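Local structure of VAO-type flavoprotein oxidase VAO615 (6F72) at residues N129-G132 and A133-Q137; A138-K141 and F142-H146; W172-N175 and L176-T179. The protein probably acts as an oxidoreductase whose bicovalently bound FAD, once reduced, reacts rapidly with molecular oxygen, although no substrate has been identified. All coordinates share one frame; numbering follows the deposited sequence.

Contact 1 of 3, residues N129-G132 and A133-Q137; sequences NVTG and AADVQ. With NAG (2-acetamido-2-deoxy-beta-D-glucopyranose), chain D.
The strand-to-helix junction of the PCMH-type FAD-binding domain turns here from strand 126-129 into helix 133-146, with Thr131 and Asp135 tied together across the turn and Gly132 as the N-cap residue. Asp135, in the first turn of the helix, reaches back with one carboxylate oxygen that takes two donors from the same residue. The backbone Thr131 N gives its hydrogen to Asp135 OD2 at 2.8 Å, on the anti side of the carboxylate and 19° out of its plane, with an N-H...O angle of 147°. The hydroxyl Thr131 OG1 also donates to Asp135 OD2, at a very short 2.5 Å. A chi1 of 60° sets OG1 between the backbone N and the carbonyl carbon of Thr131, which brings the hydroxyl to the same Asp135 OD2 that the backbone N already reaches. Placed close to the start of the helix, the negative charge is likely to be favoured by the helix dipole. Replacing Asp135 by an alanine would probably leave Thr131 N and OG1 without their shared acceptor and the hydroxyl less fixed in its rotation.

An apolar contact accompanies the polar one. Val130 CG1 lies 3.6 Å from Val136 CG2, and Val136 continues the packing onto Val288 and Leu290 of strand 288-298. The side chain of Val136 is about 8 Å from the FAD. Regular helical bonding has set in by Gln137, whose N donates to Ala133 O at 2.9 Å.

On the strand side, Asn129 bears an N-linked glycan, and the first sugar is also hydrogen-bonded to His53 NE2. With CG anti to the backbone N, the Asn129 amide is carried to the sugar, and its ND2 is joined covalently to C1 of the NAG at 1.4 Å.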
ATOM      1  N   ASN A 129      -3.018  -3.608  21.619  1.00 29.52           N
ATOM      2  CA  ASN A 129      -4.204  -4.050  20.898  1.00 30.25           C
ATOM      3  C   ASN A 129      -5.289  -2.983  21.093  1.00 29.72           C
ATOM      4  O   ASN A 129      -6.150  -3.103  21.974  1.00 29.94           O
ATOM      5  CB  ASN A 129      -4.625  -5.446  21.380  1.00 33.07           C
ATOM      6  CG  ASN A 129      -5.908  -5.950  20.735  1.00 35.55           C
ATOM      7  OD1 ASN A 129      -6.447  -5.351  19.792  1.00 34.59           O
ATOM      8  ND2 ASN A 129      -6.402  -7.078  21.257  1.00 39.05           N
ATOM      9  N   VAL A 130      -5.231  -1.946  20.242  1.00 28.29           N
ATOM     10  CA  VAL A 130      -6.007  -0.708  20.421  1.00 27.69           C
ATOM     11  C   VAL A 130      -7.510  -0.943  20.274  1.00 27.54           C
ATOM     12  O   VAL A 130      -7.971  -1.553  19.304  1.00 27.28           O
ATOM     13  CB  VAL A 130      -5.515   0.426  19.480  1.00 27.01           C
ATOM     14  CG1 VAL A 130      -6.409   1.665  19.565  1.00 27.04           C
ATOM     15  CG2 VAL A 130      -4.069   0.806  19.790  1.00 26.80           C
ATOM     16  N   THR A 131      -8.264  -0.467  21.265  1.00 27.58           N
ATOM     17  CA  THR A 131      -9.715  -0.583  21.242  1.00 27.56           C
ATOM     18  C   THR A 131     -10.389   0.783  21.054  1.00 27.26           C
ATOM     19  O   THR A 131     -11.590   0.831  20.807  1.00 27.52           O
ATOM     20  CB  THR A 131     -10.264  -1.242  22.515  1.00 28.33           C
ATOM     21  OG1 THR A 131      -9.900  -0.450  23.650  1.00 28.58           O
ATOM     22  CG2 THR A 131      -9.727  -2.645  22.680  1.00 28.51           C
ATOM     23  N   GLY A 132      -9.615   1.868  21.158  1.00 26.67           N
ATOM     24  CA  GLY A 132     -10.121   3.244  21.032  1.00 26.33           C
ATOM     25  C   GLY A 132      -9.039   4.252  21.387  1.00 25.99           C
ATOM     26  O   GLY A 132      -7.875   3.884  21.595  1.00 25.79           O
ATOM     27  N   ALA A 133      -9.435   5.519  21.490  1.00 25.91           N
ATOM     28  CA  ALA A 133      -8.518   6.654  21.704  1.00 25.67           C
ATOM     29  C   ALA A 133      -7.714   6.565  23.002  1.00 26.06           C
ATOM     30  O   ALA A 133      -6.555   6.979  23.053  1.00 25.95           O
ATOM     31  CB  ALA A 133      -9.288   7.976  21.658  1.00 25.79           C
ATOM     32  N   ALA A 134      -8.337   6.022  24.038  1.00 26.60           N
ATOM     33  CA  ALA A 134      -7.733   5.946  25.365  1.00 27.17           C
ATOM     34  C   ALA A 134      -6.481   5.061  25.379  1.00 26.92           C
ATOM     35  O   ALA A 134      -5.446   5.454  25.928  1.00 27.09           O
ATOM     36  CB  ALA A 134      -8.766   5.478  26.383  1.00 28.00           C
ATOM     37  N   ASP A 135      -6.578   3.900  24.728  1.00 26.50           N
ATOM     38  CA  ASP A 135      -5.455   2.970  24.556  1.00 26.25           C
ATOM     39  C   ASP A 135      -4.228   3.628  23.916  1.00 25.65           C
ATOM     40  O   ASP A 135      -3.096   3.404  24.366  1.00 25.82           O
ATOM     41  CB  ASP A 135      -5.900   1.744  23.746  1.00 25.99           C
ATOM     42  CG  ASP A 135      -6.857   0.852  24.521  1.00 26.77           C
ATOM     43  OD1 ASP A 135      -7.005   1.063  25.742  1.00 27.47           O
ATOM     44  OD2 ASP A 135      -7.450  -0.071  23.922  1.00 26.68           O
ATOM     45  N   VAL A 136      -4.478   4.453  22.893  1.00 24.92           N
ATOM     46  CA  VAL A 136      -3.438   5.205  22.170  1.00 24.29           C
ATOM     47  C   VAL A 136      -2.836   6.276  23.082  1.00 24.65           C
ATOM     48  O   VAL A 136      -1.622   6.352  23.222  1.00 24.63           O
ATOM     49  CB  VAL A 136      -3.982   5.826  20.861  1.00 23.67           C
ATOM     50  CG1 VAL A 136      -2.900   6.605  20.122  1.00 23.24           C
ATOM     51  CG2 VAL A 136      -4.572   4.754  19.958  1.00 23.35           C
ATOM     52  N   GLN A 137      -3.695   7.076  23.717  1.00 25.02           N
ATOM     53  CA  GLN A 137      -3.262   8.104  24.662  1.00 25.58           C
ATOM     54  C   GLN A 137      -2.385   7.518  25.770  1.00 26.23           C
ATOM     55  O   GLN A 137      -1.344   8.089  26.101  1.00 26.51           O
ATOM     56  CB  GLN A 137      -4.470   8.831  25.261  1.00 26.01           C
ATOM     57  CG  GLN A 137      -5.174   9.778  24.288  1.00 25.49           C
ATOM     58  CD  GLN A 137      -6.566  10.205  24.756  1.00 25.93           C
ATOM     59  OE1 GLN A 137      -7.204   9.533  25.575  1.00 26.36           O
ATOM     60  NE2 GLN A 137      -7.049  11.329  24.216  1.00 25.72           N
TER
HETATM   61  C1  NAG D   1      -7.615  -7.728  20.828  1.00 26.09           C
HETATM   62  C2  NAG D   1      -7.781  -9.257  20.831  1.00 30.65           C
HETATM   63  C3  NAG D   1      -9.173  -9.637  20.319  1.00 32.80           C
HETATM   64  C4  NAG D   1     -10.288  -8.952  21.123  1.00 34.83           C
HETATM   65  C5  NAG D   1     -10.049  -7.438  21.068  1.00 32.33           C
HETATM   66  C6  NAG D   1     -11.075  -6.636  21.872  1.00 33.20           C
HETATM   67  C7  NAG D   1      -5.607 -10.395  20.506  1.00 31.53           C
HETATM   68  C8  NAG D   1      -4.738 -11.078  19.491  1.00 31.07           C
HETATM   69  N2  NAG D   1      -6.774  -9.944  20.033  1.00 31.26           N
HETATM   70  O3  NAG D   1      -9.336 -11.060  20.330  1.00 32.82           O
HETATM   71  O4  NAG D   1     -11.562  -9.242  20.530  1.00 42.10           O
HETATM   72  O5  NAG D   1      -8.722  -7.115  21.527  1.00 29.10           O
HETATM   73  O6  NAG D   1     -10.766  -6.680  23.272  1.00 33.68           O
HETATM   74  O7  NAG D   1      -5.247 -10.262  21.668  1.00 31.78           O

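Contact 2 of 3, residues A138-K141 and F142-H146; sequences AALK and FAQKH
Leu140 and Gln144 meet through both backbone and side chain, and the backbone bonds of this stretch are ordinary i to i+4 helical ones. Phe142 N donates to Ala138 O at 2.9 Å, and Ala143 N to Ala139 O at 2.8 Å. Gln144 N reaches Leu140 O at 2.9 Å, and Lys145 N continues the series onto Lys141 O at 2.8 Å.

A side-chain bond is laid over this pattern. The extended Gln144 side chain, with CG anti to the carbonyl carbon, brings NE2 to a weak second bond with Leu140 O, at 3.4 Å and with an N-H...O angle of only 130°. The stronger partner of the same amide nitrogen is Ala259 O, so NE2 spans from the helix to a neighbouring loop. The methylene Leu140 CB lies 3.8 Å from Gln144 NE2.

The helix is the connecting element of a beta-alpha-beta crossover: it leads from strand 126-129 to the parallel strand 150-153, passing the intervening strand 169-172, where Ala139 touches Leu169 and Leu171. Aromatic packing adds to this at Phe142, which, with CG anti to the backbone N (chi1 178°), projects towards helix 40-49. Its ring meets that of Trp43 with the planes at about 45°, and the side chain also touches Lys45 and Leu46. His146 CD2 lies over one face of the Phe142 ring, 3.3 Å above its plane and offset toward the rim. Lys141 and Lys145, one helical turn apart, occupy the exposed part of the surface, where Lys145 CB comes within 3.3 Å of Lys141 O.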
ATOM      1  N   ALA A 138      -2.811   6.381  26.321  1.00 26.55           N
ATOM      2  CA  ALA A 138      -2.051   5.656  27.344  1.00 27.26           C
ATOM      3  C   ALA A 138      -0.682   5.205  26.828  1.00 26.86           C
ATOM      4  O   ALA A 138       0.340   5.460  27.477  1.00 27.37           O
ATOM      5  CB  ALA A 138      -2.850   4.463  27.856  1.00 27.62           C
ATOM      6  N   ALA A 139      -0.675   4.561  25.659  1.00 26.05           N
ATOM      7  CA  ALA A 139       0.552   4.046  25.049  1.00 25.69           C
ATOM      8  C   ALA A 139       1.553   5.146  24.706  1.00 25.51           C
ATOM      9  O   ALA A 139       2.758   4.993  24.965  1.00 25.65           O
ATOM     10  CB  ALA A 139       0.232   3.206  23.827  1.00 24.97           C
ATOM     11  N   LEU A 140       1.040   6.251  24.154  1.00 25.22           N
ATOM     12  CA  LEU A 140       1.843   7.442  23.859  1.00 25.19           C
ATOM     13  C   LEU A 140       2.446   8.048  25.125  1.00 26.15           C
ATOM     14  O   LEU A 140       3.625   8.391  25.140  1.00 26.28           O
ATOM     15  CB  LEU A 140       1.025   8.495  23.092  1.00 24.73           C
ATOM     16  CG  LEU A 140       0.552   8.228  21.654  1.00 23.90           C
ATOM     17  CD1 LEU A 140      -0.424   9.303  21.194  1.00 23.76           C
ATOM     18  CD2 LEU A 140       1.711   8.132  20.671  1.00 23.35           C
ATOM     19  N   LYS A 141       1.647   8.157  26.188  1.00 27.00           N
ATOM     20  CA  LYS A 141       2.143   8.694  27.464  1.00 28.14           C
ATOM     21  C   LYS A 141       3.262   7.818  28.014  1.00 28.63           C
ATOM     22  O   LYS A 141       4.302   8.327  28.450  1.00 29.12           O
ATOM     23  CB  LYS A 141       1.031   8.816  28.516  1.00 28.94           C
ATOM     24  CG  LYS A 141       0.128  10.005  28.317  1.00 28.96           C
ATOM     25  CD  LYS A 141      -0.291  10.612  29.647  1.00 30.09           C
ATOM     26  CE  LYS A 141      -0.799  12.036  29.463  1.00 30.13           C
ATOM     27  NZ  LYS A 141       0.173  12.908  28.733  1.00 29.77           N
ATOM     28  N   PHE A 142       3.030   6.505  27.981  1.00 28.57           N
ATOM     29  CA  PHE A 142       3.985   5.517  28.461  1.00 29.06           C
ATOM     30  C   PHE A 142       5.286   5.569  27.662  1.00 28.65           C
ATOM     31  O   PHE A 142       6.375   5.628  28.251  1.00 29.25           O
ATOM     32  CB  PHE A 142       3.376   4.113  28.394  1.00 28.96           C
ATOM     33  CG  PHE A 142       4.314   3.018  28.835  1.00 29.41           C
ATOM     34  CD1 PHE A 142       5.173   2.400  27.922  1.00 28.82           C
ATOM     35  CD2 PHE A 142       4.347   2.608  30.169  1.00 30.50           C
ATOM     36  CE1 PHE A 142       6.038   1.392  28.335  1.00 29.27           C
ATOM     37  CE2 PHE A 142       5.208   1.607  30.579  1.00 30.95           C
ATOM     38  CZ  PHE A 142       6.055   0.999  29.660  1.00 30.27           C
ATOM     39  N   ALA A 143       5.160   5.537  26.332  1.00 27.73           N
ATOM     40  CA  ALA A 143       6.326   5.547  25.439  1.00 27.31           C
ATOM     41  C   ALA A 143       7.122   6.832  25.597  1.00 27.65           C
ATOM     42  O   ALA A 143       8.354   6.802  25.607  1.00 27.88           O
ATOM     43  CB  ALA A 143       5.920   5.328  23.993  1.00 26.21           C
ATOM     44  N   GLN A 144       6.419   7.947  25.775  1.00 27.84           N
ATOM     45  CA  GLN A 144       7.082   9.229  26.003  1.00 28.34           C
ATOM     46  C   GLN A 144       7.742   9.306  27.393  1.00 29.42           C
ATOM     47  O   GLN A 144       8.868   9.795  27.521  1.00 29.79           O
ATOM     48  CB  GLN A 144       6.158  10.419  25.643  1.00 28.27           C
ATOM     49  CG  GLN A 144       5.929  10.492  24.112  1.00 27.43           C
ATOM     50  CD  GLN A 144       4.930  11.555  23.611  1.00 27.27           C
ATOM     51  OE1 GLN A 144       5.221  12.766  23.608  1.00 27.53           O
ATOM     52  NE2 GLN A 144       3.771  11.093  23.114  1.00 26.76           N
ATOM     53  N   LYS A 145       7.075   8.768  28.416  1.00 29.95           N
ATOM     54  CA  LYS A 145       7.673   8.657  29.756  1.00 31.04           C
ATOM     55  C   LYS A 145       8.938   7.785  29.738  1.00 31.09           C
ATOM     56  O   LYS A 145       9.942   8.134  30.371  1.00 31.87           O
ATOM     57  CB  LYS A 145       6.655   8.113  30.771  1.00 31.71           C
ATOM     58  CG  LYS A 145       7.151   8.065  32.212  1.00 33.10           C
ATOM     59  CD  LYS A 145       6.290   7.147  33.070  1.00 33.69           C
ATOM     60  CE  LYS A 145       6.920   6.900  34.425  1.00 35.03           C
ATOM     61  NZ  LYS A 145       5.910   6.333  35.355  1.00 35.80           N
ATOM     62  N   HIS A 146       8.888   6.683  28.986  1.00 30.27           N
ATOM     63  CA  HIS A 146       9.948   5.653  29.007  1.00 30.37           C
ATOM     64  C   HIS A 146      10.911   5.638  27.829  1.00 29.61           C
ATOM     65  O   HIS A 146      11.753   4.731  27.730  1.00 29.68           O
ATOM     66  CB  HIS A 146       9.337   4.260  29.192  1.00 30.32           C
ATOM     67  CG  HIS A 146       8.732   4.060  30.541  1.00 31.33           C
ATOM     68  ND1 HIS A 146       9.491   3.965  31.687  1.00 32.52           N
ATOM     69  CD2 HIS A 146       7.441   3.971  30.935  1.00 31.44           C
ATOM     70  CE1 HIS A 146       8.693   3.806  32.729  1.00 33.32           C
ATOM     71  NE2 HIS A 146       7.444   3.806  32.299  1.00 32.69           N
TER

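Contact 3 of 3, residues W172-N175 and L176-T179; sequences WMHN and LKST
Met173 and Leu176 are the end residues of a type I beta turn, joined by a backbone bond and by their side chains. Leu176 N donates to Met173 O at 3.1 Å, nearly straight at 167°, although the donor stands above the carbonyl plane, 44° out of it. Leu176 is in turn the centre of an inverse gamma turn, so the chain bends twice in succession before strand 179-186 begins.

Apolar contact adds to the turn bond. The Met173 chain is bent at both chi2 and chi3, which swings its terminal methyl back, and CE comes 3.7 Å from Leu176 CD1, the two side chains crossing at a slant. Met173 also touches the FAD, while Leu176 packs against Leu290 of strand 288-298.

Polar and charged groups gather around His174 and Lys177. Lys177 CE lies over one face of the imidazole and 3.2 Å from His174 O, and NZ is 3.5 Å from His174 CE1. The lysine ammonium has its main partners in Gly200 O and in salt bridges to Glu202 and Glu205, and His174 NE2 is hydrogen-bonded to Asn93 OD1.

This chemistry divides the loop: the apolar pair includes Met173, which touches the flavin cofactor, while the positive charge next to the histidine ring is balanced by two glutamates and is therefore likely to persist.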
ATOM      1  N   TRP A 172      -1.360  -1.174  17.435  1.00 23.34           N
ATOM      2  CA  TRP A 172      -1.918  -2.137  16.508  1.00 23.20           C
ATOM      3  C   TRP A 172      -3.373  -1.789  16.299  1.00 23.03           C
ATOM      4  O   TRP A 172      -4.180  -1.954  17.203  1.00 23.53           O
ATOM      5  CB  TRP A 172      -1.726  -3.567  17.041  1.00 23.81           C
ATOM      6  CG  TRP A 172      -2.181  -4.673  16.134  1.00 23.85           C
ATOM      7  CD1 TRP A 172      -2.001  -4.751  14.788  1.00 23.45           C
ATOM      8  CD2 TRP A 172      -2.843  -5.889  16.517  1.00 24.47           C
ATOM      9  NE1 TRP A 172      -2.525  -5.919  14.295  1.00 23.65           N
ATOM     10  CE2 TRP A 172      -3.043  -6.646  15.333  1.00 24.30           C
ATOM     11  CE3 TRP A 172      -3.293  -6.413  17.743  1.00 25.18           C
ATOM     12  CZ2 TRP A 172      -3.678  -7.902  15.331  1.00 24.77           C
ATOM     13  CZ3 TRP A 172      -3.928  -7.672  17.743  1.00 25.68           C
ATOM     14  CH2 TRP A 172      -4.115  -8.395  16.533  1.00 25.44           C
ATOM     15  N   MET A 173      -3.684  -1.329  15.091  1.00 22.40           N
ATOM     16  CA  MET A 173      -4.961  -0.700  14.742  1.00 22.25           C
ATOM     17  C   MET A 173      -5.922  -1.647  14.050  1.00 22.27           C
ATOM     18  O   MET A 173      -7.070  -1.270  13.773  1.00 22.26           O
ATOM     19  CB  MET A 173      -4.720   0.502  13.792  1.00 21.66           C
ATOM     20  CG  MET A 173      -3.593   1.425  14.217  1.00 21.62           C
ATOM     21  SD  MET A 173      -3.735   1.983  15.931  1.00 22.23           S
ATOM     22  CE  MET A 173      -5.094   3.119  15.739  1.00 22.09           C
ATOM     23  N   HIS A 174      -5.445  -2.861  13.784  1.00 22.36           N
ATOM     24  CA  HIS A 174      -6.145  -3.899  13.008  1.00 22.50           C
ATOM     25  C   HIS A 174      -7.588  -4.191  13.407  1.00 22.94           C
ATOM     26  O   HIS A 174      -8.412  -4.529  12.551  1.00 22.89           O
ATOM     27  CB  HIS A 174      -5.326  -5.206  13.065  1.00 22.72           C
ATOM     28  CG  HIS A 174      -5.976  -6.381  12.400  1.00 22.90           C
ATOM     29  ND1 HIS A 174      -6.361  -6.373  11.075  1.00 22.61           N
ATOM     30  CD2 HIS A 174      -6.283  -7.612  12.872  1.00 23.43           C
ATOM     31  CE1 HIS A 174      -6.900  -7.541  10.768  1.00 22.99           C
ATOM     32  NE2 HIS A 174      -6.856  -8.314  11.839  1.00 23.46           N
ATOM     33  N   ASN A 175      -7.885  -4.054  14.698  1.00 23.50           N
ATOM     34  CA  ASN A 175      -9.164  -4.486  15.243  1.00 24.11           C
ATOM     35  C   ASN A 175     -10.193  -3.365  15.366  1.00 24.20           C
ATOM     36  O   ASN A 175     -11.276  -3.591  15.875  1.00 24.66           O
ATOM     37  CB  ASN A 175      -8.958  -5.158  16.586  1.00 24.86           C
ATOM     38  CG  ASN A 175      -8.072  -6.364  16.491  1.00 25.00           C
ATOM     39  OD1 ASN A 175      -8.392  -7.324  15.791  1.00 25.13           O
ATOM     40  ND2 ASN A 175      -6.937  -6.312  17.178  1.00 25.05           N
ATOM     41  N   LEU A 176      -9.853  -2.170  14.878  1.00 23.75           N
ATOM     42  CA  LEU A 176     -10.793  -1.055  14.865  1.00 23.78           C
ATOM     43  C   LEU A 176     -11.611  -1.191  13.590  1.00 23.70           C
ATOM     44  O   LEU A 176     -11.292  -0.581  12.573  1.00 23.19           O
ATOM     45  CB  LEU A 176     -10.047   0.285  14.969  1.00 23.30           C
ATOM     46  CG  LEU A 176      -9.345   0.504  16.320  1.00 23.60           C
ATOM     47  CD1 LEU A 176      -8.467   1.734  16.288  1.00 23.20           C
ATOM     48  CD2 LEU A 176     -10.304   0.567  17.515  1.00 24.30           C
ATOM     49  N   LYS A 177     -12.667  -2.005  13.663  1.00 24.33           N
ATOM     50  CA  LYS A 177     -13.407  -2.463  12.476  1.00 24.48           C
ATOM     51  C   LYS A 177     -14.803  -1.858  12.264  1.00 24.90           C
ATOM     52  O   LYS A 177     -15.519  -2.278  11.343  1.00 24.92           O
ATOM     53  CB  LYS A 177     -13.527  -3.993  12.486  1.00 24.98           C
ATOM     54  CG  LYS A 177     -12.211  -4.759  12.469  1.00 24.83           C
ATOM     55  CD  LYS A 177     -11.733  -4.997  11.055  1.00 24.38           C
ATOM     56  CE  LYS A 177     -10.707  -6.123  11.007  1.00 24.44           C
ATOM     57  NZ  LYS A 177      -9.847  -5.903   9.801  1.00 23.94           N
ATOM     58  N   SER A 178     -15.183  -0.882  13.089  1.00 25.29           N
ATOM     59  CA  SER A 178     -16.500  -0.215  12.965  1.00 25.93           C
ATOM     60  C   SER A 178     -16.743   0.318  11.553  1.00 25.61           C
ATOM     61  O   SER A 178     -15.817   0.796  10.896  1.00 25.05           O
ATOM     62  CB  SER A 178     -16.612   0.936  13.958  1.00 26.15           C
ATOM     63  OG  SER A 178     -15.718   1.966  13.541  1.00 25.72           O
ATOM     64  N   THR A 179     -17.973   0.167  11.075  1.00 26.22           N
ATOM     65  CA  THR A 179     -18.397   0.739   9.798  1.00 26.25           C
ATOM     66  C   THR A 179     -19.763   1.423   9.970  1.00 27.03           C
ATOM     67  O   THR A 179     -20.682   0.873  10.603  1.00 27.65           O
ATOM     68  CB  THR A 179     -18.474  -0.312   8.677  1.00 26.23           C
ATOM     69  OG1 THR A 179     -19.467  -1.281   9.003  1.00 27.03           O
ATOM     70  CG2 THR A 179     -17.150  -1.040   8.497  1.00 25.79           C
TER

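How the contacts relate
Contacts 1 and 2 follow one another along helix 133-146, with centres 12 Å apart and no touch beyond the chain link between them. Contact 3 lies 11 Å, centre to centre, from contact 1 and joins it directly: Val130 N probably bonds to Trp172 O at 3.2 Å, Asn129 OD1 receives a weak bond from Asn175 ND2 at 2.8 Å, and Leu176 CD2 packs 3.5 Å from Thr131 O. Contacts 2 and 3 do not touch, their nearest atoms being about 8 Å apart. Of the three, contact 3 comes nearest the FAD, through Met173 at about 4 Å; the side chains of Val136 and Leu140 stay about 8 and 10 Å from it.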